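Uncharacterized protein MG296 homolog (Mycoplasma pneumoniae, PDB 2I15) is of unknown function but has an all-helical structure and belongs to the Mg296 family, represented in mycoplasmas. Local coordinates at the interface of chains A and B. Residues are numbered along the deposited sequence; one frame, centred on the assembly and turned at random. Chains: chain A/B, Hypothetical protein MG296 homolog.

The interface of chains A and B. Residues chain A 109, 112-113; chain B 25-26, 29-30, 33-34, 37.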
ATOM      1  N   ALA A 109       5.879  15.582   0.712  1.00 39.00           N
ATOM      2  CA  ALA A 109       6.793  16.724   0.729  1.00 38.77           C
ATOM      3  C   ALA A 109       6.158  17.866  -0.060  1.00 39.27           C
ATOM      4  O   ALA A 109       6.126  19.020   0.383  1.00 41.77           O
ATOM      5  CB  ALA A 109       8.110  16.346   0.103  1.00 16.78           C
ATOM      6  N   ILE A 112       3.755  19.379   2.068  1.00 33.24           N
ATOM      7  CA  ILE A 112       4.389  20.144   3.139  1.00 32.98           C
ATOM      8  C   ILE A 112       4.836  21.471   2.536  1.00 33.01           C
ATOM      9  O   ILE A 112       4.611  22.553   3.093  1.00 32.45           O
ATOM     10  CB  ILE A 112       5.644  19.430   3.696  1.00 36.96           C
ATOM     11  CG1 ILE A 112       5.314  17.994   4.091  1.00 36.86           C
ATOM     12  CG2 ILE A 112       6.165  20.174   4.918  1.00 35.52           C
ATOM     13  CD1 ILE A 112       4.367  17.894   5.240  1.00 37.76           C
ATOM     14  N   THR A 113       5.452  21.362   1.367  1.00 27.63           N
ATOM     15  CA  THR A 113       5.977  22.508   0.656  1.00 28.30           C
ATOM     16  C   THR A 113       4.935  23.530   0.208  1.00 29.95           C
ATOM     17  O   THR A 113       5.189  24.730   0.263  1.00 28.72           O
ATOM     18  CB  THR A 113       6.819  22.036  -0.549  1.00 25.01           C
ATOM     19  OG1 THR A 113       7.702  21.001  -0.104  1.00 25.18           O
ATOM     20  CG2 THR A 113       7.661  23.174  -1.105  1.00 20.39           C
TER
ATOM     21  N   VAL B  25       7.121  24.814  -7.563  1.00 45.07           N
ATOM     22  CA  VAL B  25       7.346  24.878  -6.125  1.00 42.16           C
ATOM     23  C   VAL B  25       8.812  25.256  -5.914  1.00 40.93           C
ATOM     24  O   VAL B  25       9.655  24.951  -6.761  1.00 39.32           O
ATOM     25  CB  VAL B  25       7.021  23.492  -5.460  1.00 44.94           C
ATOM     26  CG1 VAL B  25       8.277  22.611  -5.397  1.00 45.05           C
ATOM     27  CG2 VAL B  25       6.423  23.699  -4.086  1.00 43.04           C
ATOM     28  N   ASP B  26       9.110  25.941  -4.809  1.00 37.42           N
ATOM     29  CA  ASP B  26      10.489  26.338  -4.498  1.00 34.91           C
ATOM     30  C   ASP B  26      11.350  25.115  -4.185  1.00 33.09           C
ATOM     31  O   ASP B  26      11.230  24.515  -3.118  1.00 34.16           O
ATOM     32  CB  ASP B  26      10.529  27.297  -3.309  1.00 38.31           C
ATOM     33  CG  ASP B  26      11.914  27.832  -3.060  1.00 38.02           C
ATOM     34  OD1 ASP B  26      12.511  28.382  -4.013  1.00 37.48           O
ATOM     35  OD2 ASP B  26      12.415  27.708  -1.921  1.00 40.72           O
ATOM     36  N   THR B  29      13.240  24.587  -0.809  1.00 31.32           N
ATOM     37  CA  THR B  29      12.286  24.320   0.254  1.00 29.58           C
ATOM     38  C   THR B  29      11.791  22.896   0.092  1.00 28.87           C
ATOM     39  O   THR B  29      11.724  22.133   1.065  1.00 26.97           O
ATOM     40  CB  THR B  29      11.084  25.267   0.181  1.00 37.05           C
ATOM     41  OG1 THR B  29      11.552  26.622   0.182  1.00 38.57           O
ATOM     42  CG2 THR B  29      10.165  25.050   1.379  1.00 33.48           C
ATOM     43  N   PHE B  30      11.441  22.538  -1.143  1.00 26.51           N
ATOM     44  CA  PHE B  30      10.960  21.192  -1.418  1.00 25.95           C
ATOM     45  C   PHE B  30      11.978  20.160  -0.960  1.00 27.58           C
ATOM     46  O   PHE B  30      11.669  19.270  -0.187  1.00 28.86           O
ATOM     47  CB  PHE B  30      10.725  20.974  -2.919  1.00 23.31           C
ATOM     48  CG  PHE B  30      10.359  19.552  -3.266  1.00 19.07           C
ATOM     49  CD1 PHE B  30       9.111  19.041  -2.926  1.00 17.27           C
ATOM     50  CD2 PHE B  30      11.286  18.710  -3.866  1.00 19.36           C
ATOM     51  CE1 PHE B  30       8.784  17.704  -3.176  1.00 17.67           C
ATOM     52  CE2 PHE B  30      10.978  17.370  -4.121  1.00 18.52           C
ATOM     53  CZ  PHE B  30       9.722  16.867  -3.772  1.00 18.94           C
ATOM     54  N   ASN B  33      12.255  19.597   2.634  1.00 26.28           N
ATOM     55  CA  ASN B  33      11.057  18.873   3.080  1.00 25.35           C
ATOM     56  C   ASN B  33      11.067  17.411   2.665  1.00 25.46           C
ATOM     57  O   ASN B  33      10.630  16.551   3.424  1.00 26.69           O
ATOM     58  CB  ASN B  33       9.780  19.504   2.525  1.00 20.07           C
ATOM     59  CG  ASN B  33       9.429  20.803   3.199  1.00 18.60           C
ATOM     60  OD1 ASN B  33       9.923  21.112   4.277  1.00 24.58           O
ATOM     61  ND2 ASN B  33       8.562  21.565   2.575  1.00 18.41           N
ATOM     62  N   PHE B  34      11.511  17.134   1.444  1.00 22.72           N
ATOM     63  CA  PHE B  34      11.583  15.753   0.987  1.00 22.89           C
ATOM     64  C   PHE B  34      12.619  15.022   1.829  1.00 22.70           C
ATOM     65  O   PHE B  34      12.397  13.887   2.245  1.00 20.57           O
ATOM     66  CB  PHE B  34      12.029  15.656  -0.463  1.00 25.49           C
ATOM     67  CG  PHE B  34      12.265  14.244  -0.916  1.00 25.55           C
ATOM     68  CD1 PHE B  34      11.192  13.405  -1.220  1.00 25.46           C
ATOM     69  CD2 PHE B  34      13.554  13.744  -1.023  1.00 24.47           C
ATOM     70  CE1 PHE B  34      11.407  12.081  -1.630  1.00 23.34           C
ATOM     71  CE2 PHE B  34      13.771  12.416  -1.433  1.00 25.64           C
ATOM     72  CZ  PHE B  34      12.688  11.593  -1.732  1.00 24.21           C
ATOM     73  N   CYS B  37      11.242  14.260   5.382  1.00 24.45           N
ATOM     74  CA  CYS B  37      10.271  13.174   5.356  1.00 25.24           C
ATOM     75  C   CYS B  37      11.021  11.844   5.203  1.00 27.04           C
ATOM     76  O   CYS B  37      10.665  10.837   5.814  1.00 29.00           O
ATOM     77  CB  CYS B  37       9.313  13.344   4.179  1.00 26.79           C
ATOM     78  SG  CYS B  37       8.257  14.799   4.235  1.00 33.30           S
TER
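The ring of B:Phe30 meets A:Ala109 with one side of the ring, CE1 nearest, 3.6 Å from the CB methyl. In this all-alpha Mg296-family protein, the patch joins the C-terminal turn of helix 92-113 in chain A to helix 27-42 of chain B with the loop leading into it; the pairing may not be the biological one. One face of the B:Phe30 ring is approached by CB of B:Phe34, offset toward the rim, and the same methyl of A:Ala109 also touches the CA of B:Phe34, at 3.6 Å, so it sits between two positions one helical turn apart. A second flat group, the carboxamide of B:Asn33, points ND2 at the hydroxyl OG1 of A:Thr113 over 2.9 Å; the acceptor lies nearly in the amide plane and the bond is close to straight, 168° at the hydrogen. CG2 of A:Ile112 lies over one face of the amide, 3.7 Å from CG of B:Asn33.

A:Thr113 works in both directions. Its chi1 of -47° holds OG1 beside the backbone N, turned back along its own helix, where it donates to the carbonyl O of A:Ala109 at 2.6 Å, from above the carbonyl plane, while accepting from B:Asn33. The methyl CG2, anti to the backbone N, points toward the loop of chain B and meets CG2 of B:Val25 at 3.3 Å, a tight fit in which the two side chains cross at about a right angle. B:Thr29, whose CG2 lies 4.0 Å from CG2 of A:Thr113, donates its hydroxyl OG1 to the carboxylate OD2 of B:Asp26, on the anti lone pair, at 2.5 Å; with a weak bond from the B:Thr29 backbone N to the same OD2, this probably helps cap the start of helix 27-42.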